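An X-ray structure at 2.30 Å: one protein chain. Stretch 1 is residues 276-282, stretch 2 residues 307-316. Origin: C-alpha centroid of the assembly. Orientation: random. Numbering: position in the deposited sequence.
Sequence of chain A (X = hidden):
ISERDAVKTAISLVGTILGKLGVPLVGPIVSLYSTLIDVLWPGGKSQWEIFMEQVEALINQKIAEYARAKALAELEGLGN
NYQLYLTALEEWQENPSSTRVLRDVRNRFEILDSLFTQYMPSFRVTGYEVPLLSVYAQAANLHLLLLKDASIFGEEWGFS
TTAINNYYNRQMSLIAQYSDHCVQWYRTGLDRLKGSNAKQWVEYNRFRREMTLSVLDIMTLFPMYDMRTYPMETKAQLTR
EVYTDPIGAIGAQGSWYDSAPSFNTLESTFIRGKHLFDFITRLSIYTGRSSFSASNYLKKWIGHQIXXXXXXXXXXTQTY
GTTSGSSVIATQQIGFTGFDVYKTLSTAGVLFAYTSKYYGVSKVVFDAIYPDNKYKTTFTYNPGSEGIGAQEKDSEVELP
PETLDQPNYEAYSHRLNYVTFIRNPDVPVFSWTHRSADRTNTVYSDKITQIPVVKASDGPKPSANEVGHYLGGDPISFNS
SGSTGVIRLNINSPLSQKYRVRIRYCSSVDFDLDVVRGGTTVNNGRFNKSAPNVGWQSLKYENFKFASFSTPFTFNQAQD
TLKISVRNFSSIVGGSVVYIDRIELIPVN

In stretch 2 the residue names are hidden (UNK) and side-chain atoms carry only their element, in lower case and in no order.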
# COMPACT_ATOMS: atom_id res chain seq x y z
N LEU A 276 -10.83 11.73 0.17
CA LEU A 276 -10.51 11.26 1.50
C LEU A 276 -10.71 9.76 1.56
O LEU A 276 -11.55 9.21 0.85
CB LEU A 276 -11.45 11.95 2.53
CG LEU A 276 -11.06 13.40 2.80
CD1 LEU A 276 -12.30 14.16 3.20
CD2 LEU A 276 -9.92 13.47 3.86
N PHE A 277 -9.94 9.08 2.40
CA PHE A 277 -10.04 7.63 2.49
C PHE A 277 -11.51 7.23 2.71
O PHE A 277 -12.16 7.77 3.59
CB PHE A 277 -9.16 7.14 3.64
CG PHE A 277 -9.09 5.64 3.74
CD1 PHE A 277 -8.22 4.90 2.94
CD2 PHE A 277 -9.91 4.96 4.64
CE1 PHE A 277 -8.15 3.50 3.03
CE2 PHE A 277 -9.85 3.57 4.72
CZ PHE A 277 -8.95 2.84 3.90
N ASP A 278 -12.05 6.32 1.91
CA ASP A 278 -13.49 6.00 2.03
C ASP A 278 -13.85 4.50 1.92
O ASP A 278 -13.01 3.68 1.59
CB ASP A 278 -14.36 6.86 1.10
CG ASP A 278 -14.06 6.65 -0.38
OD1 ASP A 278 -13.28 5.74 -0.73
OD2 ASP A 278 -14.62 7.39 -1.22
N PHE A 279 -15.09 4.19 2.24
CA PHE A 279 -15.60 2.80 2.20
C PHE A 279 -16.87 2.77 1.40
O PHE A 279 -17.72 3.64 1.59
CB PHE A 279 -15.88 2.28 3.61
CG PHE A 279 -14.64 2.08 4.43
CD1 PHE A 279 -14.19 3.09 5.30
CD2 PHE A 279 -13.90 0.91 4.29
CE1 PHE A 279 -13.00 2.91 6.04
CE2 PHE A 279 -12.73 0.72 5.02
CZ PHE A 279 -12.28 1.70 5.89
N ILE A 280 -16.99 1.78 0.51
CA ILE A 280 -18.22 1.54 -0.22
C ILE A 280 -19.36 1.21 0.73
O ILE A 280 -19.19 0.43 1.66
CB ILE A 280 -18.04 0.43 -1.34
CG1 ILE A 280 -19.27 0.31 -2.22
CG2 ILE A 280 -17.71 -0.97 -0.73
CD1 ILE A 280 -19.00 -0.35 -3.59
N THR A 281 -20.53 1.82 0.49
CA THR A 281 -21.76 1.56 1.27
C THR A 281 -22.93 0.96 0.46
O THR A 281 -23.77 0.23 0.99
CB THR A 281 -22.26 2.83 2.00
OG1 THR A 281 -22.61 3.82 1.03
CG2 THR A 281 -21.18 3.38 2.95
N ARG A 282 -22.97 1.24 -0.83
CA ARG A 282 -24.05 0.71 -1.65
C ARG A 282 -23.64 0.70 -3.10
O ARG A 282 -22.90 1.58 -3.54
CB ARG A 282 -25.31 1.55 -1.43
CG ARG A 282 -26.60 0.84 -1.82
CD ARG A 282 -27.87 1.55 -1.30
NE ARG A 282 -29.05 0.73 -1.61
CZ ARG A 282 -29.47 -0.31 -0.88
NH1 ARG A 282 -28.83 -0.63 0.26
NH2 ARG A 282 -30.53 -1.01 -1.27
N UNK A 307 -22.25 4.34 -3.86
CA UNK A 307 -22.17 5.21 -2.70
C UNK A 307 -20.99 4.79 -1.87
O UNK A 307 -20.75 3.57 -1.67
o UNK A 307 -24.59 5.62 -2.56
c UNK A 307 -23.45 5.15 -1.85
N UNK A 308 -20.26 5.79 -1.38
CA UNK A 308 -19.17 5.61 -0.40
C UNK A 308 -19.19 6.68 0.67
O UNK A 308 -19.87 7.73 0.56
o UNK A 308 -17.68 6.78 -1.92
c UNK A 308 -17.81 5.64 -1.10
N UNK A 309 -18.35 6.45 1.67
CA UNK A 309 -18.34 7.21 2.88
C UNK A 309 -16.98 7.19 3.54
O UNK A 309 -16.49 6.12 3.87
n UNK A 309 -20.91 5.62 5.83
c UNK A 309 -20.52 6.86 6.02
c UNK A 309 -19.35 6.57 3.85
o UNK A 309 -20.76 7.48 7.05
c UNK A 309 -19.78 7.52 4.89
N UNK A 310 -16.39 8.39 3.81
CA UNK A 310 -15.23 8.57 4.71
C UNK A 310 -15.60 8.14 6.14
O UNK A 310 -16.79 8.15 6.50
c UNK A 310 -15.74 10.65 3.58
c UNK A 310 -14.98 10.11 4.70
c UNK A 310 -16.89 9.68 3.29
N UNK A 311 -14.60 7.83 6.96
CA UNK A 311 -14.90 7.38 8.33
C UNK A 311 -15.68 8.46 9.11
O UNK A 311 -15.16 9.54 9.43
c UNK A 311 -13.99 6.49 10.53
c UNK A 311 -11.57 5.41 8.81
c UNK A 311 -13.65 6.89 9.09
c UNK A 311 -13.01 5.69 8.37
N UNK A 312 -16.94 8.15 9.41
CA UNK A 312 -17.76 9.06 10.18
C UNK A 312 -18.18 10.28 9.37
O UNK A 312 -18.55 11.27 9.96
N UNK A 313 -18.11 10.24 8.03
CA UNK A 313 -18.55 11.35 7.24
C UNK A 313 -19.86 11.16 6.50
O UNK A 313 -20.63 10.21 6.76
N UNK A 314 -20.13 12.08 5.57
CA UNK A 314 -21.34 12.01 4.74
C UNK A 314 -21.17 10.95 3.65
O UNK A 314 -20.06 10.70 3.20
o UNK A 314 -21.76 14.36 5.00
c UNK A 314 -21.55 13.36 4.04
N UNK A 315 -22.28 10.39 3.19
CA UNK A 315 -22.25 9.48 2.05
C UNK A 315 -22.37 10.21 0.70
O UNK A 315 -23.25 11.00 0.49
c UNK A 315 -23.19 7.63 3.48
c UNK A 315 -23.37 8.41 2.18
c UNK A 315 -23.36 7.49 0.95
c UNK A 315 -24.46 6.93 3.96
N UNK A 316 -21.44 9.97 -0.21
CA UNK A 316 -21.53 10.57 -1.54
C UNK A 316 -21.93 9.49 -2.55
O UNK A 316 -21.57 8.32 -2.39
n UNK A 316 -17.52 10.07 -3.79
c UNK A 316 -19.75 11.03 -3.39
c UNK A 316 -20.20 11.23 -1.91
o UNK A 316 -17.69 12.33 -3.61
c UNK A 316 -18.22 11.20 -3.61
O HOH W 1 -12.11 8.60 6.19

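Position 307 carries one carbon and then one oxygen. Its CB lies 3.3 Å from OG1 of Thr-281 and 4.1 Å from CB of Arg-282, leaving this buried site little spare room. The residue is Ser-307, small enough to fit and able to place its hydroxyl in a hydrogen bond with a neighbouring segment. Its backbone N donates to O of Arg-282 (2.9 Å), while its O accepts from N of Thr-281 (2.8 Å) and, weakly, from N of Arg-282 (3.3 Å). One carbonyl thus serves two successive amides, the signature of a beta bulge.

Position 308 again has one carbon and one oxygen, but now on the sheet face shared with Ile-280. The oxygen stands 3.2 Å from OD2 of Asp-278, within hydrogen-bonding reach of the carboxylate. This is Ser-308; its short side chain brings a hydroxyl to the acid while its CA packs 3.2 Å from O of Phe-279.

At position 309 three carbons run in a line, the third bearing one oxygen and one nitrogen; CB lies 3.8 Å from CG2 of Thr-281. The amide makes it Gln-309, extended with chi1 and chi2 both t on the same face as Phe-279, its aliphatic part suiting a partly exposed site. The backbone pairs in both directions: N of Phe-279 to O of Gln-309, and N of Gln-309 to O of Phe-279, each 2.9 Å.

Three carbons at position 310 close a ring onto the backbone N, which lies 3.7 Å from CB of Asp-278; CA approaches O of Phe-277 (3.4 Å). This is Pro-310. Its CD sits farther from CB of Asp-278, at 4.4 Å. The ring favours its phi of -62°, and a type II turn begins here.

Position 311 has four carbons, forked at the first, one arm two carbons long; a carbon of that arm meets CE1 at the edge of the Phe-279 ring (3.6 Å). Ile-311 is an apolar match in a buried place, and its phi/psi of -60/112° fits the turn's second residue.

Positions 312 and 313 have no side-chain atoms. Gly-312, third in the turn, takes a positive phi, 73°, which favours glycine; at Gly-313 a CB would crowd CB of Pro-310.

Position 314, one carbon and one oxygen, touches nothing on stretch 1: Ser-314, polar in an exposed loop. Position 315 repeats the forked four carbons, one 3.7 Å from OG1 of Thr-281: Ile-315. Position 316, three carbons and a terminal amide without side-chain contact to stretch 1, is Gln-316, whose backbone pairs with Ser-308.

The contact is an antiparallel ladder held by backbone hydrogen bonds, sealed by Phe-279 against Ile-311, and extended by a water bridging O of Phe-277 and N of Ile-311, 2.7 Å from each.

Stretch 2, residues 307-316: SSQPIGGSIQ
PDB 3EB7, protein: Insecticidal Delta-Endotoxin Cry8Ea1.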